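Local coordinates for protein adenylate kinase (Schistosoma mansoni, PDB 3UMF) that catalyses the reversible transfer of a phosphoryl group between ATP and AMP, giving two molecules of ADP, at residues F53-L58 against D106-F111; K30-L35 against P132-I137; F139-E144 against K169-F174. All coordinates share one frame; numbering follows the deposited sequence.

How the contacts relate
All three contacts reach one parallel sheet, with strand order 56-58, 110-114, 30-35, 135-140, 191-195. Contact 1 ties 56-58, one of the two outermost strands, to 110-114; contact 2 joins the middle strand 30-35 to 135-140. Their centres lie about 12 Å apart, and along the chain contact 1 is nested inside the loop that contact 2 closes. Contact 3 follows in sequence, its centre about 20 Å from that of contact 2, where strand 135-140 runs out toward helices 143-150 and 161-177. Contacts 1 and 3, their centres about 29 Å apart, lie on opposite sides of the chain's centre, so the set spans the core from its probable AMP-binding side to its probable lid side.

Contact 1 of 3, residues F53-L58 against D106-F111; sequences FHFNHL and DKNCHF
N56 and F111 form the parallel bridge that fastens strand 56-58, at the margin of the core sheet, to strand 110-114. N56 N donates to H110 O over 3.2 Å. The bridged pair point their side chains to the same side of the sheet and lie alongside each other, with N56 CB 3.5 Å from F111 CD2. L58 follows on that side, bringing its CD1 branch obliquely to F111 CD2 at 3.7 Å. Helix 90-104 covers this face: M101 touches both L58 and F111, and L104 touches N56.

The chain between the two strands is mostly helical; as in other adenylate kinases, part of it probably forms the NMP-binding domain that receives AMP, while helix 90-104 returns to cover the sheet, so this bridge joins the two ends of the excursion.

Just ahead of strand 56-58, F55 meets H110, the first residue of the other strand, at an angle. F55 CE1 sits over one face of the imidazole, 3.6 Å from H110 CG, and F55 CD1 comes within 3.4 Å of H110 CB; the ring planes are turned 35° apart, and V216 near the C terminus touches both. The imidazole is held from its own segment, by the loop residue N108. N108 OD1 accepts from H110 N at 3.0 Å, which makes an Asx turn, and from H110 ND1 at 3.2 Å, the two donors approaching one face of the amide plane while the oxygen lies in the plane of the imidazole ring. With its CG swung opposite the backbone N (chi1 -163°), N108 also brings that oxygen near the edge of the F55 ring and sets its amide carbon CG 3.4 Å from H54 O, where the chain has just left helix 42-53.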
loop_
_atom_site.group_PDB
_atom_site.type_symbol
_atom_site.label_atom_id
_atom_site.label_comp_id
_atom_site.label_asym_id
_atom_site.label_seq_id
_atom_site.Cartn_x
_atom_site.Cartn_y
_atom_site.Cartn_z
ATOM N N PHE A 53 7.907 6.879 13.244
ATOM C CA PHE A 53 8.514 5.577 13.527
ATOM C C PHE A 53 9.778 5.248 12.737
ATOM O O PHE A 53 10.421 4.234 13.008
ATOM C CB PHE A 53 7.490 4.458 13.315
ATOM C CG PHE A 53 6.362 4.464 14.299
ATOM C CD1 PHE A 53 6.554 4.035 15.604
ATOM C CD2 PHE A 53 5.101 4.887 13.917
ATOM C CE1 PHE A 53 5.505 4.039 16.513
ATOM C CE2 PHE A 53 4.053 4.892 14.818
ATOM C CZ PHE A 53 4.252 4.467 16.118
ATOM N N HIS A 54 10.115 6.087 11.760
ATOM C CA HIS A 54 11.299 5.884 10.921
ATOM C C HIS A 54 11.175 4.619 10.067
ATOM O O HIS A 54 12.175 3.979 9.734
ATOM C CB HIS A 54 12.577 5.853 11.770
ATOM C CG HIS A 54 12.618 6.912 12.831
ATOM N ND1 HIS A 54 12.099 8.174 12.641
ATOM C CD2 HIS A 54 13.107 6.888 14.091
ATOM C CE1 HIS A 54 12.272 8.886 13.741
ATOM N NE2 HIS A 54 12.881 8.132 14.636
ATOM N N PHE A 55 9.941 4.264 9.716
ATOM C CA PHE A 55 9.681 3.115 8.855
ATOM C C PHE A 55 10.335 3.307 7.494
ATOM O O PHE A 55 10.424 4.428 6.999
ATOM C CB PHE A 55 8.168 2.950 8.635
ATOM C CG PHE A 55 7.411 2.459 9.843
ATOM C CD1 PHE A 55 8.067 1.847 10.899
ATOM C CD2 PHE A 55 6.034 2.605 9.914
ATOM C CE1 PHE A 55 7.356 1.387 12.001
ATOM C CE2 PHE A 55 5.323 2.154 11.015
ATOM C CZ PHE A 55 5.984 1.546 12.058
ATOM N N ASN A 56 10.793 2.218 6.881
ATOM C CA ASN A 56 11.111 2.261 5.455
ATOM C C ASN A 56 9.803 2.376 4.678
ATOM O O ASN A 56 8.803 1.754 5.039
ATOM C CB ASN A 56 11.887 1.021 5.019
ATOM C CG ASN A 56 13.272 0.948 5.644
ATOM O OD1 ASN A 56 13.555 0.067 6.455
ATOM N ND2 ASN A 56 14.143 1.876 5.259
ATOM N N HIS A 57 9.799 3.184 3.626
ATOM C CA HIS A 57 8.585 3.401 2.851
ATOM C C HIS A 57 8.802 2.961 1.407
ATOM O O HIS A 57 9.627 3.529 0.689
ATOM C CB HIS A 57 8.159 4.871 2.927
ATOM C CG HIS A 57 6.789 5.140 2.381
ATOM N ND1 HIS A 57 6.261 6.409 2.301
ATOM C CD2 HIS A 57 5.841 4.307 1.890
ATOM C CE1 HIS A 57 5.047 6.349 1.782
ATOM N NE2 HIS A 57 4.769 5.084 1.523
ATOM N N LEU A 58 8.066 1.935 0.993
ATOM C CA LEU A 58 8.218 1.378 -0.344
ATOM C C LEU A 58 6.925 1.496 -1.140
ATOM O O LEU A 58 5.835 1.302 -0.606
ATOM C CB LEU A 58 8.616 -0.101 -0.267
ATOM C CG LEU A 58 9.910 -0.503 0.447
ATOM C CD1 LEU A 58 10.066 -2.016 0.409
ATOM C CD2 LEU A 58 11.120 0.179 -0.176
ATOM N N ASP A 106 18.480 -3.372 7.558
ATOM C CA ASP A 106 19.340 -3.121 8.715
ATOM C C ASP A 106 19.321 -1.673 9.196
ATOM O O ASP A 106 19.835 -1.366 10.270
ATOM C CB ASP A 106 20.769 -3.592 8.446
ATOM C CG ASP A 106 20.878 -5.101 8.382
ATOM O OD1 ASP A 106 20.368 -5.778 9.299
ATOM O OD2 ASP A 106 21.468 -5.610 7.407
ATOM N N LYS A 107 18.736 -0.783 8.402
ATOM C CA LYS A 107 18.496 0.581 8.859
ATOM C C LYS A 107 17.255 0.571 9.739
ATOM O O LYS A 107 17.201 1.228 10.781
ATOM C CB LYS A 107 18.303 1.525 7.675
ATOM N N ASN A 108 16.261 -0.200 9.303
ATOM C CA ASN A 108 15.025 -0.396 10.048
ATOM C C ASN A 108 14.336 -1.679 9.593
ATOM O O ASN A 108 14.241 -1.944 8.393
ATOM C CB ASN A 108 14.091 0.802 9.866
ATOM C CG ASN A 108 13.002 0.854 10.918
ATOM O OD1 ASN A 108 11.925 0.282 10.746
ATOM N ND2 ASN A 108 13.282 1.536 12.024
ATOM N N CYS A 109 13.863 -2.475 10.547
ATOM C CA CYS A 109 13.252 -3.766 10.232
ATOM C C CYS A 109 11.819 -3.640 9.717
ATOM O O CYS A 109 11.262 -4.598 9.179
ATOM C CB CYS A 109 13.285 -4.695 11.454
ATOM S SG CYS A 109 12.171 -4.221 12.800
ATOM N N HIS A 110 11.221 -2.463 9.884
ATOM C CA HIS A 110 9.839 -2.252 9.452
ATOM C C HIS A 110 9.755 -1.702 8.031
ATOM O O HIS A 110 10.586 -0.898 7.608
ATOM C CB HIS A 110 9.097 -1.303 10.397
ATOM C CG HIS A 110 9.066 -1.754 11.824
ATOM N ND1 HIS A 110 10.083 -1.477 12.713
ATOM C CD2 HIS A 110 8.129 -2.436 12.523
ATOM C CE1 HIS A 110 9.778 -1.981 13.896
ATOM N NE2 HIS A 110 8.598 -2.566 13.808
ATOM N N PHE A 111 8.730 -2.136 7.308
ATOM C CA PHE A 111 8.472 -1.655 5.960
ATOM C C PHE A 111 6.993 -1.345 5.796
ATOM O O PHE A 111 6.145 -2.205 6.039
ATOM C CB PHE A 111 8.887 -2.710 4.928
ATOM C CG PHE A 111 10.367 -2.948 4.864
ATOM C CD1 PHE A 111 10.975 -3.856 5.717
ATOM C CD2 PHE A 111 11.155 -2.262 3.951
ATOM C CE1 PHE A 111 12.341 -4.072 5.661
ATOM C CE2 PHE A 111 12.524 -2.478 3.892
ATOM C CZ PHE A 111 13.114 -3.383 4.747
#

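Contact 2 of 3, residues K30-L35 against P132-I137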
loop_
_atom_site.group_PDB
_atom_site.type_symbol
_atom_site.label_atom_id
_atom_site.label_comp_id
_atom_site.label_asym_id
_atom_site.label_seq_id
_atom_site.Cartn_x
_atom_site.Cartn_y
_atom_site.Cartn_z
ATOM N N LYS A 30 9.506 -6.750 9.495
ATOM C CA LYS A 30 8.096 -6.580 9.827
ATOM C C LYS A 30 7.432 -5.764 8.729
ATOM O O LYS A 30 7.742 -4.586 8.548
ATOM C CB LYS A 30 7.956 -5.861 11.168
ATOM C CG LYS A 30 8.428 -6.669 12.362
ATOM C CD LYS A 30 8.754 -5.755 13.527
ATOM C CE LYS A 30 8.362 -6.373 14.856
ATOM N NZ LYS A 30 8.090 -5.315 15.869
ATOM N N VAL A 31 6.515 -6.391 7.999
ATOM C CA VAL A 31 5.913 -5.763 6.829
ATOM C C VAL A 31 4.474 -5.330 7.076
ATOM O O VAL A 31 3.632 -6.129 7.490
ATOM C CB VAL A 31 5.953 -6.704 5.609
ATOM C CG1 VAL A 31 5.164 -6.119 4.449
ATOM C CG2 VAL A 31 7.392 -6.973 5.205
ATOM N N ILE A 32 4.202 -4.056 6.821
ATOM C CA ILE A 32 2.865 -3.510 6.984
ATOM C C ILE A 32 2.282 -3.122 5.631
ATOM O O ILE A 32 2.713 -2.147 5.011
ATOM C CB ILE A 32 2.891 -2.269 7.895
ATOM C CG1 ILE A 32 3.471 -2.636 9.265
ATOM C CG2 ILE A 32 1.498 -1.676 8.038
ATOM C CD1 ILE A 32 3.860 -1.438 10.098
ATOM N N PHE A 33 1.311 -3.895 5.164
ATOM C CA PHE A 33 0.587 -3.550 3.949
ATOM C C PHE A 33 -0.354 -2.380 4.245
ATOM O O PHE A 33 -1.025 -2.366 5.277
ATOM C CB PHE A 33 -0.217 -4.754 3.451
ATOM C CG PHE A 33 0.632 -5.890 2.928
ATOM C CD1 PHE A 33 1.874 -5.653 2.359
ATOM C CD2 PHE A 33 0.175 -7.200 2.997
ATOM C CE1 PHE A 33 2.642 -6.702 1.871
ATOM C CE2 PHE A 33 0.938 -8.251 2.508
ATOM C CZ PHE A 33 2.174 -7.999 1.947
ATOM N N VAL A 34 -0.400 -1.400 3.349
ATOM C CA VAL A 34 -1.300 -0.258 3.519
ATOM C C VAL A 34 -2.258 -0.116 2.337
ATOM O O VAL A 34 -1.833 0.005 1.182
ATOM C CB VAL A 34 -0.519 1.060 3.728
ATOM C CG1 VAL A 34 -1.482 2.232 3.882
ATOM C CG2 VAL A 34 0.381 0.950 4.947
ATOM N N LEU A 35 -3.552 -0.138 2.637
ATOM C CA LEU A 35 -4.588 -0.011 1.617
ATOM C C LEU A 35 -5.459 1.219 1.851
ATOM O O LEU A 35 -5.741 1.583 2.991
ATOM C CB LEU A 35 -5.472 -1.264 1.595
ATOM C CG LEU A 35 -4.878 -2.512 0.934
ATOM C CD1 LEU A 35 -5.897 -3.640 0.936
ATOM C CD2 LEU A 35 -4.425 -2.196 -0.485
ATOM N N PRO A 132 6.042 -13.211 5.336
ATOM C CA PRO A 132 4.659 -12.957 5.759
ATOM C C PRO A 132 4.514 -11.542 6.304
ATOM O O PRO A 132 5.451 -11.022 6.914
ATOM C CB PRO A 132 4.447 -13.975 6.883
ATOM C CG PRO A 132 5.430 -15.063 6.599
ATOM C CD PRO A 132 6.633 -14.360 6.046
ATOM N N CYS A 133 3.365 -10.918 6.086
ATOM C CA CYS A 133 3.173 -9.564 6.578
ATOM C C CYS A 133 2.864 -9.574 8.072
ATOM O O CYS A 133 2.393 -10.576 8.615
ATOM C CB CYS A 133 2.070 -8.842 5.796
ATOM S SG CYS A 133 0.389 -9.330 6.206
ATOM N N LEU A 134 3.158 -8.465 8.735
ATOM C CA LEU A 134 2.812 -8.310 10.138
ATOM C C LEU A 134 1.320 -8.016 10.265
ATOM O O LEU A 134 0.612 -8.649 11.048
ATOM C CB LEU A 134 3.633 -7.180 10.758
ATOM C CG LEU A 134 3.256 -6.757 12.177
ATOM C CD1 LEU A 134 3.483 -7.891 13.168
ATOM C CD2 LEU A 134 4.044 -5.523 12.575
ATOM N N CYS A 135 0.851 -7.056 9.476
ATOM C CA CYS A 135 -0.559 -6.687 9.460
ATOM C C CYS A 135 -0.894 -5.875 8.217
ATOM O O CYS A 135 -0.007 -5.511 7.442
ATOM C CB CYS A 135 -0.920 -5.887 10.719
ATOM S SG CYS A 135 -0.080 -4.288 10.871
ATOM N N VAL A 136 -2.182 -5.610 8.034
ATOM C CA VAL A 136 -2.657 -4.761 6.959
ATOM C C VAL A 136 -3.429 -3.600 7.569
ATOM O O VAL A 136 -4.303 -3.804 8.411
ATOM C CB VAL A 136 -3.590 -5.539 6.004
ATOM C CG1 VAL A 136 -4.109 -4.629 4.898
ATOM C CG2 VAL A 136 -2.867 -6.742 5.417
ATOM N N ILE A 137 -3.089 -2.381 7.170
ATOM C CA ILE A 137 -3.865 -1.216 7.581
ATOM C C ILE A 137 -4.816 -0.846 6.456
ATOM O O ILE A 137 -4.388 -0.480 5.359
ATOM C CB ILE A 137 -2.968 -0.003 7.906
ATOM C CG1 ILE A 137 -1.877 -0.396 8.903
ATOM C CG2 ILE A 137 -3.801 1.136 8.470
ATOM C CD1 ILE A 137 -0.930 0.737 9.242
HETATM O O HOH W 1 6.308 -9.197 8.500
#
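K30 and L134 touch at the start of the pair, K30 CB lying against the CD2 branch of the leucine. At V31 the backbone is gripped from two directions. Its carbonyl oxygen takes a short bond from L134 N, 2.7 Å, while V31 N gives its hydrogen to a water that in turn donates to P132 O. The register slips here: V31 lies nearest C133, yet I32 pairs with C135, leaving L134 as an extra residue in the second segment.

From I32 on the pairing is regular and parallel. I32 CG2, opposite the backbone N about chi1, reaches across to I137 CD1 at 3.6 Å; this face also carries C135 and V34. F33 then uses both backbone atoms, its N donating to C135 O at 3.1 Å and its O accepting from I137 N at 2.8 Å. Its ring turns to the other face of the sheet, where C133 CB sits over one ring face, 3.5 Å from F33 CE2, as a CH-pi contact. The cysteine sulfur hangs obliquely beside the ring, and V136 CG2 lies at the ring edge, 3.9 Å from F33 CD2. F126 meets this phenyl edge-to-face, and Y185 of helix 179-186 packs on F33, C133 and V136. V34 pairs with I137 in the parallel register. L35 N closes the run with an almost straight bond to I137 O, 2.9 Å at 178°.

Strand 30-35 is the middle one of a parallel sheet in the order 2-3-1-4-5, and it runs straight into a glycine-rich GGPGSGKGT sequence: the Rossmann-like core of a nucleoside monophosphate kinase, with its first strand leading into the phosphate-binding P-loop.

Contact 3 of 3, residues F139-E144 against K169-F174; sequences FDVSEE and KRFRTF
The chain leaves strand 135-140 and enters helix 143-150 beside helix 161-177, and the backbones stay well apart, E143 and F171 being the nearest pair with 7.3 Å between their CA atoms. F171 bridges that distance with its ring, which comes in end-on. The V141 carbonyl oxygen lies at the ring edge, in its plane, 3.4 Å from F171 CZ, while E143 CB comes to 3.6 Å from F171 CE2 and V141 CG2 to 4.0 Å from F171 CE1. S142 is the N-cap of the new helix, its OG bonded to V145 N.

Beyond F171, E143 stretches its side chain out to R172. R172 takes the carboxylate side-on with two nitrogens, R172 NE to E143 OE1 at 2.8 Å and R172 NH2 to E143 OE2 at 2.9 Å. Both oxygens lie close to the guanidinium plane, but the two flat groups are twisted 36° against each other: OE2 uses its syn lone pair, whereas OE1 is met 35° out of the carboxylate plane. R147 forms a second salt bridge to E143 OE2, and two arginines on one carboxylate would be expected to favour its ionised form.

The F171 ring and the E143-R172 salt bridge together join the two helices on either side of the unmodelled residues 154-159, a place consistent with the short lid that closes over ATP in adenylate kinases.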
loop_
_atom_site.group_PDB
_atom_site.type_symbol
_atom_site.label_atom_id
_atom_site.label_comp_id
_atom_site.label_asym_id
_atom_site.label_seq_id
_atom_site.Cartn_x
_atom_site.Cartn_y
_atom_site.Cartn_z
ATOM N N PHE A 139 -7.403 1.809 5.449
ATOM C CA PHE A 139 -7.992 3.124 5.698
ATOM C C PHE A 139 -9.341 3.213 4.997
ATOM O O PHE A 139 -9.420 3.555 3.814
ATOM C CB PHE A 139 -7.062 4.241 5.216
ATOM C CG PHE A 139 -5.831 4.414 6.065
ATOM C CD1 PHE A 139 -5.918 4.988 7.322
ATOM C CD2 PHE A 139 -4.586 4.007 5.607
ATOM C CE1 PHE A 139 -4.789 5.152 8.107
ATOM C CE2 PHE A 139 -3.453 4.169 6.387
ATOM C CZ PHE A 139 -3.557 4.741 7.641
ATOM N N ASP A 140 -10.400 2.916 5.743
ATOM C CA ASP A 140 -11.724 2.719 5.173
ATOM C C ASP A 140 -12.584 3.976 5.224
ATOM O O ASP A 140 -12.715 4.607 6.273
ATOM C CB ASP A 140 -12.433 1.580 5.913
ATOM C CG ASP A 140 -13.808 1.279 5.345
ATOM O OD1 ASP A 140 -13.931 1.144 4.107
ATOM O OD2 ASP A 140 -14.769 1.174 6.138
ATOM N N VAL A 141 -13.164 4.337 4.082
ATOM C CA VAL A 141 -14.164 5.399 4.034
ATOM C C VAL A 141 -15.364 4.954 3.203
ATOM O O VAL A 141 -15.220 4.184 2.255
ATOM C CB VAL A 141 -13.597 6.717 3.450
ATOM C CG1 VAL A 141 -12.579 7.329 4.398
ATOM C CG2 VAL A 141 -12.984 6.481 2.073
ATOM N N SER A 142 -16.546 5.434 3.569
ATOM C CA SER A 142 -17.759 5.153 2.811
ATOM C C SER A 142 -17.778 6.019 1.559
ATOM O O SER A 142 -17.012 6.979 1.454
ATOM C CB SER A 142 -18.995 5.444 3.658
ATOM O OG SER A 142 -19.106 6.834 3.905
ATOM N N GLU A 143 -18.644 5.683 0.609
ATOM C CA GLU A 143 -18.766 6.481 -0.606
ATOM C C GLU A 143 -19.231 7.892 -0.259
ATOM O O GLU A 143 -18.789 8.867 -0.865
ATOM C CB GLU A 143 -19.733 5.822 -1.593
ATOM C CG GLU A 143 -19.773 6.482 -2.961
ATOM C CD GLU A 143 -20.663 5.744 -3.939
ATOM O OE1 GLU A 143 -20.457 4.526 -4.135
ATOM O OE2 GLU A 143 -21.578 6.377 -4.512
ATOM N N GLU A 144 -20.110 7.983 0.738
ATOM C CA GLU A 144 -20.652 9.253 1.213
ATOM C C GLU A 144 -19.563 10.176 1.767
ATOM O O GLU A 144 -19.563 11.382 1.507
ATOM C CB GLU A 144 -21.711 9.003 2.294
ATOM C CG GLU A 144 -22.794 7.993 1.909
ATOM C CD GLU A 144 -22.472 6.567 2.338
ATOM O OE1 GLU A 144 -22.899 6.164 3.445
ATOM O OE2 GLU A 144 -21.802 5.841 1.570
ATOM N N LYS A 169 -16.735 6.175 -9.737
ATOM C CA LYS A 169 -16.468 4.869 -10.342
ATOM C C LYS A 169 -15.111 4.302 -9.930
ATOM O O LYS A 169 -14.960 3.092 -9.756
ATOM C CB LYS A 169 -16.540 4.953 -11.870
ATOM C CG LYS A 169 -17.909 5.308 -12.414
ATOM C CD LYS A 169 -18.994 4.451 -11.789
ATOM C CE LYS A 169 -20.321 4.668 -12.498
ATOM N NZ LYS A 169 -21.460 4.625 -11.546
ATOM N N ARG A 170 -14.118 5.173 -9.787
ATOM C CA ARG A 170 -12.796 4.729 -9.353
ATOM C C ARG A 170 -12.859 4.219 -7.914
ATOM O O ARG A 170 -12.197 3.241 -7.562
ATOM C CB ARG A 170 -11.771 5.857 -9.481
ATOM C CG ARG A 170 -10.340 5.428 -9.183
ATOM C CD ARG A 170 -9.380 6.599 -9.314
ATOM N NE ARG A 170 -9.381 7.148 -10.667
ATOM C CZ ARG A 170 -8.778 8.280 -11.014
ATOM N NH1 ARG A 170 -8.123 8.988 -10.108
ATOM N NH2 ARG A 170 -8.834 8.704 -12.268
ATOM N N PHE A 171 -13.666 4.887 -7.096
ATOM C CA PHE A 171 -13.916 4.462 -5.722
ATOM C C PHE A 171 -14.568 3.078 -5.682
ATOM O O PHE A 171 -14.139 2.200 -4.937
ATOM C CB PHE A 171 -14.811 5.485 -5.004
ATOM C CG PHE A 171 -15.217 5.071 -3.617
ATOM C CD1 PHE A 171 -14.460 5.448 -2.520
ATOM C CD2 PHE A 171 -16.353 4.302 -3.407
ATOM C CE1 PHE A 171 -14.830 5.067 -1.239
ATOM C CE2 PHE A 171 -16.723 3.912 -2.129
ATOM C CZ PHE A 171 -15.959 4.299 -1.044
ATOM N N ARG A 172 -15.614 2.897 -6.480
ATOM C CA ARG A 172 -16.362 1.647 -6.493
ATOM C C ARG A 172 -15.535 0.520 -7.093
ATOM O O ARG A 172 -15.604 -0.620 -6.632
ATOM C CB ARG A 172 -17.676 1.811 -7.256
ATOM C CG ARG A 172 -18.641 2.801 -6.620
ATOM C CD ARG A 172 -19.935 2.893 -7.420
ATOM N NE ARG A 172 -20.873 3.846 -6.823
ATOM C CZ ARG A 172 -22.009 4.235 -7.390
ATOM N NH1 ARG A 172 -22.360 3.756 -8.577
ATOM N NH2 ARG A 172 -22.794 5.103 -6.769
ATOM N N THR A 173 -14.755 0.839 -8.125
ATOM C CA THR A 173 -13.843 -0.136 -8.718
ATOM C C THR A 173 -12.809 -0.602 -7.693
ATOM O O THR A 173 -12.561 -1.796 -7.556
ATOM C CB THR A 173 -13.129 0.425 -9.973
ATOM O OG1 THR A 173 -14.072 0.541 -11.044
ATOM C CG2 THR A 173 -12.003 -0.500 -10.406
ATOM N N PHE A 174 -12.225 0.343 -6.960
ATOM C CA PHE A 174 -11.238 0.003 -5.936
ATOM C C PHE A 174 -11.855 -0.822 -4.803
ATOM O O PHE A 174 -11.263 -1.798 -4.349
ATOM C CB PHE A 174 -10.572 1.265 -5.374
ATOM C CG PHE A 174 -9.569 0.988 -4.289
ATOM C CD1 PHE A 174 -8.239 0.756 -4.600
ATOM C CD2 PHE A 174 -9.957 0.947 -2.957
ATOM C CE1 PHE A 174 -7.314 0.490 -3.599
ATOM C CE2 PHE A 174 -9.037 0.682 -1.957
ATOM C CZ PHE A 174 -7.715 0.454 -2.277
#